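Local atomic coordinates of NAD_Gly3P_dh, NAD-dependent glycerol-3-phosphate dehydrogenase (Streptosporangium roseum, PDB entry 5OCM), a protein that reduces imines to amines, probably with NADPH as the hydride donor, as an imine reductase related to the beta-hydroxyacid dehydrogenases. Residues H244-H247 with E248-A252; L265-R268 with A269-G272. All coordinates share one frame; numbering follows the deposited sequence.

Contact 1 of 2, residues H244-H247 with E248-A252; sequences HLIH and ESEAA
Ser249 grips the carbonyl of Leu245 twice, a compact example of a serine turned back on its own helix. Its hydroxyl donates a hydrogen bond to the carbonyl, Ser249 OG lying 2.8 Å from Leu245 O, while the backbone amide Ser249 N holds the same oxygen at 2.9 Å. The two donors arrive from opposite faces of the carbonyl plane, the hydroxyl tilted 33° out of it. With OG beside the backbone N and anti to the carbonyl carbon (chi1 -64°), the hydroxyl is directed back toward the preceding turn. There it also meets a methyl, Leu245 CD1 standing 3.7 Å from Ser249 OG. With an alanine at Ser249, Leu245 O is likely to keep the amide alone of these two donors, and a small gap would open beside the leucine methyl.

One residue further on, Ile246 and Glu250 run side by side in the same direction. The extended glutamate places Glu250 OE2 3.8 Å from Ile246 CG2, and its CG rests 3.4 Å from Ile246 O. The other carboxylate oxygen, Glu250 OE1, approaches the His247 ring obliquely, 3.7 Å from His247 CD2, the ring and carboxylate planes being 72° apart. Their charged atoms are not in contact, but the nearby carboxylate may favour the protonated form of the imidazole.

Beneath these side chains, the amides of Glu248, Glu250 and Ala251 bond to the carbonyls of His244, Ile246 and His247. Leu245 and Ser249 pack on His186 of helix 165-192, Ile246 on Pro259 and Arg263 of helix 257-271, whereas Glu248 turns to Ser97 of the second subunit, hydrogen-bonding through OE2. The pattern is that of an alpha-helix with i to i+4 bonding, a serine hydroxyl adding a second bond to the i-4 carbonyl, here in the final turns of helix 235-252 within the helical C-terminal domain.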
loop_
_atom_site.group_PDB
_atom_site.type_symbol
_atom_site.label_atom_id
_atom_site.label_comp_id
_atom_site.label_asym_id
_atom_site.label_seq_id
_atom_site.Cartn_x
_atom_site.Cartn_y
_atom_site.Cartn_z
ATOM N N HIS A 244 -3.700 -15.378 -11.960
ATOM C CA HIS A 244 -4.003 -16.278 -10.846
ATOM C C HIS A 244 -4.993 -15.596 -9.884
ATOM O O HIS A 244 -5.926 -16.234 -9.395
ATOM C CB HIS A 244 -2.748 -16.714 -10.083
ATOM C CG HIS A 244 -1.777 -17.459 -10.924
ATOM N ND1 HIS A 244 -0.415 -17.401 -10.743
ATOM C CD2 HIS A 244 -1.984 -18.292 -11.966
ATOM C CE1 HIS A 244 0.178 -18.169 -11.652
ATOM N NE2 HIS A 244 -0.753 -18.728 -12.393
ATOM N N LEU A 245 -4.758 -14.300 -9.595
ATOM C CA LEU A 245 -5.676 -13.578 -8.694
ATOM C C LEU A 245 -7.081 -13.480 -9.282
ATOM O O LEU A 245 -8.053 -13.693 -8.577
ATOM C CB LEU A 245 -5.111 -12.181 -8.344
ATOM C CG LEU A 245 -6.016 -11.262 -7.527
ATOM C CD1 LEU A 245 -6.459 -11.914 -6.221
ATOM C CD2 LEU A 245 -5.280 -9.955 -7.282
ATOM N N ILE A 246 -7.177 -13.187 -10.575
ATOM C CA ILE A 246 -8.484 -13.142 -11.241
ATOM C C ILE A 246 -9.163 -14.505 -11.151
ATOM O O ILE A 246 -10.336 -14.583 -10.741
ATOM C CB ILE A 246 -8.344 -12.684 -12.700
ATOM C CG1 ILE A 246 -7.951 -11.197 -12.698
ATOM C CG2 ILE A 246 -9.682 -12.862 -13.422
ATOM C CD1 ILE A 246 -7.538 -10.644 -14.052
ATOM N N HIS A 247 -8.445 -15.564 -11.476
ATOM C CA HIS A 247 -9.031 -16.925 -11.467
ATOM C C HIS A 247 -9.446 -17.356 -10.074
ATOM O O HIS A 247 -10.538 -17.949 -9.896
ATOM C CB HIS A 247 -8.112 -17.940 -12.171
ATOM C CG HIS A 247 -8.105 -17.687 -13.668
ATOM N ND1 HIS A 247 -6.987 -17.570 -14.515
ATOM C CD2 HIS A 247 -9.198 -17.615 -14.483
ATOM C CE1 HIS A 247 -7.417 -17.235 -15.720
ATOM N NE2 HIS A 247 -8.740 -17.357 -15.763
ATOM N N GLU A 248 -8.591 -17.084 -9.103
ATOM C CA GLU A 248 -8.926 -17.384 -7.712
ATOM C C GLU A 248 -10.162 -16.617 -7.239
ATOM O O GLU A 248 -11.055 -17.197 -6.566
ATOM C CB GLU A 248 -7.703 -17.108 -6.798
ATOM C CG GLU A 248 -7.825 -17.751 -5.419
ATOM C CD GLU A 248 -7.625 -19.304 -5.489
ATOM O OE1 GLU A 248 -6.834 -19.789 -6.303
ATOM O OE2 GLU A 248 -8.346 -20.033 -4.725
ATOM N N SER A 249 -10.253 -15.342 -7.608
ATOM C CA SER A 249 -11.396 -14.538 -7.224
ATOM C C SER A 249 -12.686 -15.049 -7.875
ATOM O O SER A 249 -13.722 -15.108 -7.225
ATOM C CB SER A 249 -11.164 -13.094 -7.617
ATOM O OG SER A 249 -10.061 -12.585 -6.897
ATOM N N GLU A 250 -12.604 -15.402 -9.156
ATOM C CA GLU A 250 -13.797 -15.954 -9.873
ATOM C C GLU A 250 -14.229 -17.253 -9.228
ATOM O O GLU A 250 -15.423 -17.436 -9.009
ATOM C CB GLU A 250 -13.485 -16.169 -11.352
ATOM C CG GLU A 250 -13.449 -14.874 -12.121
ATOM C CD GLU A 250 -13.013 -15.010 -13.581
ATOM O OE1 GLU A 250 -12.551 -16.076 -14.042
ATOM O OE2 GLU A 250 -13.182 -13.982 -14.308
ATOM N N ALA A 251 -13.286 -18.128 -8.903
ATOM C CA ALA A 251 -13.649 -19.419 -8.259
ATOM C C ALA A 251 -14.291 -19.196 -6.890
ATOM O O ALA A 251 -15.170 -19.947 -6.503
ATOM C CB ALA A 251 -12.449 -20.351 -8.125
ATOM N N ALA A 252 -13.863 -18.166 -6.159
ATOM C CA ALA A 252 -14.393 -17.865 -4.817
ATOM C C ALA A 252 -15.711 -17.085 -4.876
ATOM O O ALA A 252 -16.342 -16.934 -3.842
ATOM C CB ALA A 252 -13.378 -17.064 -4.015
#

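Contact 2 of 2, residues L265-R268 with A269-G272; sequences LADR and ALAG
Asp267 and Leu270 supply the closest side-chain contact between 265-268 and 269-272, a polar atom against a methyl: Asp267 OD1 lies 3.6 Å from Leu270 CD1. The two side chains cross obliquely. Leu270 CG, anti to the carbonyl carbon (chi1 -65°), also leans back over the previous turn, 3.5 Å from Ala266 O.

Backbone hydrogen bonds carry the rest. Leu270 N donates to Ala266 O at 3.0 Å, and Ala271 N to Asp267 O at 2.9 Å. The last, from Gly272 N to Arg268 O, is longer at 3.1 Å and more bent, with an N-H...O angle of 145°, where Gly272 becomes the first residue to leave helical geometry.

Charge is paired beyond this turn. Asp267 OD1 forms a salt bridge with Arg263 one turn earlier, while the extended Arg268 reaches Glu257 of the second subunit by a salt bridge through NH1 and Ser290 of its own chain by a hydrogen bond through NH2.

Small alanines face the packed sides: Ala266, with Leu270, lies against helix 235-252 at Val239, and Ala269 touches Met282. Leu265 meets Phe286, so the C-terminal end of helix 257-271 packs on both helix 235-252 and helix 283-286, with the second subunit also touching Leu265 and Arg268.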
loop_
_atom_site.group_PDB
_atom_site.type_symbol
_atom_site.label_atom_id
_atom_site.label_comp_id
_atom_site.label_asym_id
_atom_site.label_seq_id
_atom_site.Cartn_x
_atom_site.Cartn_y
_atom_site.Cartn_z
ATOM N N LEU A 265 -4.362 -2.395 -17.447
ATOM C CA LEU A 265 -3.273 -1.424 -17.518
ATOM C C LEU A 265 -1.992 -2.129 -17.924
ATOM O O LEU A 265 -1.246 -1.594 -18.780
ATOM C CB LEU A 265 -3.109 -0.720 -16.167
ATOM C CG LEU A 265 -4.184 0.282 -15.783
ATOM C CD1 LEU A 265 -4.155 0.617 -14.275
ATOM C CD2 LEU A 265 -4.100 1.584 -16.547
ATOM N N ALA A 266 -1.706 -3.295 -17.340
ATOM C CA ALA A 266 -0.524 -4.019 -17.703
ATOM C C ALA A 266 -0.544 -4.467 -19.213
ATOM O O ALA A 266 0.478 -4.481 -19.885
ATOM C CB ALA A 266 -0.317 -5.207 -16.810
ATOM N N ASP A 267 -1.710 -4.806 -19.714
ATOM C CA ASP A 267 -1.877 -5.177 -21.136
ATOM C C ASP A 267 -1.486 -4.059 -22.086
ATOM O O ASP A 267 -1.024 -4.354 -23.187
ATOM C CB ASP A 267 -3.347 -5.588 -21.446
ATOM C CG ASP A 267 -3.665 -6.974 -21.000
ATOM O OD1 ASP A 267 -2.744 -7.787 -20.699
ATOM O OD2 ASP A 267 -4.876 -7.234 -20.945
ATOM N N ARG A 268 -1.609 -2.804 -21.672
ATOM C CA ARG A 268 -1.130 -1.693 -22.468
ATOM C C ARG A 268 0.395 -1.699 -22.576
ATOM O O ARG A 268 0.946 -1.427 -23.664
ATOM C CB ARG A 268 -1.615 -0.360 -21.956
ATOM C CG ARG A 268 -3.123 -0.253 -21.983
ATOM C CD ARG A 268 -3.614 1.022 -21.424
ATOM N NE ARG A 268 -5.054 0.932 -21.203
ATOM C CZ ARG A 268 -5.771 1.831 -20.552
ATOM N NH1 ARG A 268 -7.083 1.649 -20.409
ATOM N NH2 ARG A 268 -5.196 2.917 -20.004
ATOM N N ALA A 269 1.081 -2.062 -21.491
ATOM C CA ALA A 269 2.524 -2.174 -21.539
ATOM C C ALA A 269 2.911 -3.352 -22.442
ATOM O O ALA A 269 3.849 -3.282 -23.214
ATOM C CB ALA A 269 3.090 -2.380 -20.141
ATOM N N LEU A 270 2.186 -4.445 -22.299
ATOM C CA LEU A 270 2.443 -5.627 -23.137
ATOM C C LEU A 270 2.260 -5.327 -24.626
ATOM O O LEU A 270 3.086 -5.739 -25.430
ATOM C CB LEU A 270 1.522 -6.788 -22.741
ATOM C CG LEU A 270 1.766 -7.331 -21.343
ATOM C CD1 LEU A 270 0.798 -8.483 -21.122
ATOM C CD2 LEU A 270 3.145 -7.750 -21.122
ATOM N N ALA A 271 1.238 -4.588 -24.957
ATOM C CA ALA A 271 0.970 -4.160 -26.344
ATOM C C ALA A 271 2.088 -3.249 -26.880
ATOM O O ALA A 271 2.328 -3.248 -28.080
ATOM C CB ALA A 271 -0.346 -3.452 -26.450
ATOM N N GLY A 272 2.736 -2.499 -26.008
ATOM C CA GLY A 272 3.934 -1.721 -26.371
ATOM C C GLY A 272 5.232 -2.495 -26.334
ATOM O O GLY A 272 6.291 -1.910 -26.444
#

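Overall arrangement
Followed from the N terminus, the chain first builds the nucleotide-binding Rossmann-type domain and then, through the long helix 165-192, enters the helical C-terminal domain that holds both contacts. Contact 1 lies at the end of helix 235-252 and contact 2 at the end of helix 257-271. Each spans continuous helix turns and so closes no loop, and the two stand in series, neither nested nor crossed. Their centres are 21 Å apart and they do not touch, yet their helices are successive and pack on each other. Contact 1 also ties its helix to helix 165-192, contact 2 to helix 283-286, and both reach the second subunit.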